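Local coordinates for cellulosomal scaffoldin adaptor protein B (Acetivibrio cellulolyticus, PDB 4U3S), which serves as a cellulosomal adaptor scaffoldin, whose third type II cohesin domain, the part in this structure, probably binds a type II dockerin, at residues Asp99-Arg102 and Ala103-Ser106. Residues are numbered along the deposited sequence; the frame is centred on the assembly and turned at random.
Sequences DVYR and ASES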
ATOM      1  N   ASP A  99      -6.405 -12.612  15.292  1.00 20.99           N
ATOM      2  CA  ASP A  99      -7.019 -13.584  16.197  1.00 21.90           C
ATOM      3  C   ASP A  99      -6.720 -13.353  17.667  1.00 22.45           C
ATOM      4  O   ASP A  99      -7.606 -13.498  18.523  1.00 22.54           O
ATOM      5  CB  ASP A  99      -6.681 -15.024  15.802  1.00 25.11           C
ATOM      6  CG  ASP A  99      -5.194 -15.271  15.635  1.00 25.72           C
ATOM      7  OD1 ASP A  99      -4.394 -14.306  15.630  1.00 27.31           O
ATOM      8  OD2 ASP A  99      -4.837 -16.471  15.505  1.00 29.80           O
ATOM      9  N   VAL A 100      -5.484 -12.954  17.959  1.00 20.59           N
ATOM     10  CA  VAL A 100      -5.058 -12.673  19.316  1.00 21.28           C
ATOM     11  C   VAL A 100      -5.773 -11.457  19.858  1.00 20.39           C
ATOM     12  O   VAL A 100      -6.240 -11.445  21.004  1.00 21.32           O
ATOM     13  CB  VAL A 100      -3.529 -12.435  19.392  1.00 22.46           C
ATOM     14  CG1 VAL A 100      -3.109 -12.147  20.824  1.00 23.23           C
ATOM     15  CG2 VAL A 100      -2.782 -13.673  18.929  1.00 23.31           C
ATOM     16  N   TYR A 101      -5.870 -10.440  19.015  1.00 19.04           N
ATOM     17  CA  TYR A 101      -6.634  -9.237  19.333  1.00 19.51           C
ATOM     18  C   TYR A 101      -8.087  -9.606  19.640  1.00 19.73           C
ATOM     19  O   TYR A 101      -8.660  -9.210  20.683  1.00 20.57           O
ATOM     20  CB  TYR A 101      -6.486  -8.247  18.169  1.00 18.97           C
ATOM     21  CG  TYR A 101      -7.177  -6.896  18.305  1.00 19.65           C
ATOM     22  CD1 TYR A 101      -7.443  -6.320  19.562  1.00 18.91           C
ATOM     23  CD2 TYR A 101      -7.488  -6.165  17.175  1.00 18.81           C
ATOM     24  CE1 TYR A 101      -8.024  -5.059  19.654  1.00 20.08           C
ATOM     25  CE2 TYR A 101      -8.092  -4.921  17.255  1.00 20.66           C
ATOM     26  CZ  TYR A 101      -8.360  -4.373  18.491  1.00 20.20           C
ATOM     27  OH  TYR A 101      -8.978  -3.155  18.567  1.00 20.88           O
ATOM     28  N   ARG A 102      -8.719 -10.389  18.774  1.00 19.67           N
ATOM     29  CA  ARG A 102     -10.129 -10.763  19.023  1.00 20.12           C
ATOM     30  C   ARG A 102     -10.324 -11.548  20.306  1.00 20.29           C
ATOM     31  O   ARG A 102     -11.323 -11.365  21.003  1.00 20.79           O
ATOM     32  CB  ARG A 102     -10.707 -11.562  17.854  1.00 21.67           C
ATOM     33  CG  ARG A 102     -10.924 -10.734  16.613  1.00 21.75           C
ATOM     34  CD  ARG A 102     -11.797 -11.445  15.592  1.00 24.25           C
ATOM     35  NE  ARG A 102     -11.325 -12.787  15.248  1.00 24.95           N
ATOM     36  CZ  ARG A 102     -10.389 -13.078  14.339  1.00 24.35           C
ATOM     37  NH1 ARG A 102      -9.781 -12.133  13.639  1.00 22.90           N
ATOM     38  NH2 ARG A 102     -10.056 -14.346  14.131  1.00 24.95           N
ATOM     39  N   ALA A 103      -9.365 -12.412  20.626  1.00 20.46           N
ATOM     40  CA  ALA A 103      -9.441 -13.218  21.841  1.00 22.02           C
ATOM     41  C   ALA A 103      -9.385 -12.353  23.119  1.00 21.49           C
ATOM     42  O   ALA A 103      -9.889 -12.772  24.147  1.00 22.48           O
ATOM     43  CB  ALA A 103      -8.338 -14.258  21.861  1.00 22.73           C
ATOM     44  N   SER A 104      -8.806 -11.154  23.049  1.00 20.95           N
ATOM     45  CA  SER A 104      -8.783 -10.251  24.228  1.00 21.00           C
ATOM     46  C   SER A 104     -10.155  -9.727  24.629  1.00 22.02           C
ATOM     47  O   SER A 104     -10.339  -9.289  25.774  1.00 23.26           O
ATOM     48  CB  SER A 104      -7.908  -9.027  23.945  1.00 20.83           C
ATOM     49  OG  SER A 104      -8.544  -8.094  23.078  1.00 20.39           O
ATOM     50  N   GLU A 105     -11.075  -9.694  23.666  1.00 21.17           N
ATOM     51  CA  GLU A 105     -12.432  -9.139  23.869  1.00 23.27           C
ATOM     52  C   GLU A 105     -12.355  -7.712  24.391  1.00 24.92           C
ATOM     53  O   GLU A 105     -13.241  -7.248  25.132  1.00 27.00           O
ATOM     54  CB  GLU A 105     -13.250 -10.026  24.803  1.00 24.12           C
ATOM     55  CG  GLU A 105     -13.478 -11.419  24.249  1.00 24.80           C
ATOM     56  CD  GLU A 105     -14.468 -12.223  25.059  1.00 27.52           C
ATOM     57  OE1 GLU A 105     -15.592 -11.727  25.270  1.00 25.93           O
ATOM     58  OE2 GLU A 105     -14.140 -13.361  25.430  1.00 30.29           O
ATOM     59  N   SER A 106     -11.279  -7.021  24.010  1.00 24.18           N
ATOM     60  CA  SER A 106     -11.027  -5.679  24.454  1.00 26.33           C
ATOM     61  C   SER A 106     -10.734  -4.831  23.227  1.00 23.78           C
ATOM     62  O   SER A 106      -9.566  -4.528  22.917  1.00 23.01           O
ATOM     63  CB  SER A 106      -9.852  -5.681  25.419  1.00 28.82           C
ATOM     64  OG  SER A 106      -9.785  -4.435  26.096  1.00 32.62           O
TER
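Asp99 meets Ala103 in a regular alpha-helical i to i+4 bond, Asp99 O accepting from Ala103 N at 2.9 Å. The short acidic side chain curls back so that OD1 takes a weak bond from Val100 N. The methyl of Ala103 lies along the Asp99 and Val100 carbonyl oxygens on an exposed stretch, where a small helix-favouring residue suits. Next, Val100 O takes only a weak bond from Ser104 N at 3.3 Å, an N-H that also serves Tyr101 O, 3.1 Å away. Val100 points away from the turn, and its branched side chain rests on Tyr74. Tyr101 O is gripped twice by one residue: Ser104 N comes from above the carbonyl plane, whereas Ser104 OG lies in that plane and donates over 2.6 Å. Serine suits the place because its hydroxyl, swung between its own backbone N and carbonyl carbon (chi1 75°), reaches back to this carbonyl and still accepts from Ser106 N at 3.1 Å, an ST turn that carries the chain out of the helix. This helix 98-104 follows strand 88-95 at the periphery of the cohesin beta-sandwich. The buried Tyr101 ring fastens it there, directed inward with CG anti to the backbone N (chi1 -178°); Tyr95 and Trp148 meet it edge-to-face, and its hydroxyl donates to Phe32 O and accepts from Glu108 N. Across the turn, Ser106 O sits at the ring's edge, 3.6 Å from CE1. Arg102 O receives Glu105 N at 3.2 Å, an i to i+3 bond as the helix ends and Glu105 takes positive phi. The long Arg102 chain brings one guanidinium face against Asp99 CA, near its rim, while NH1 reaches Trp148 O.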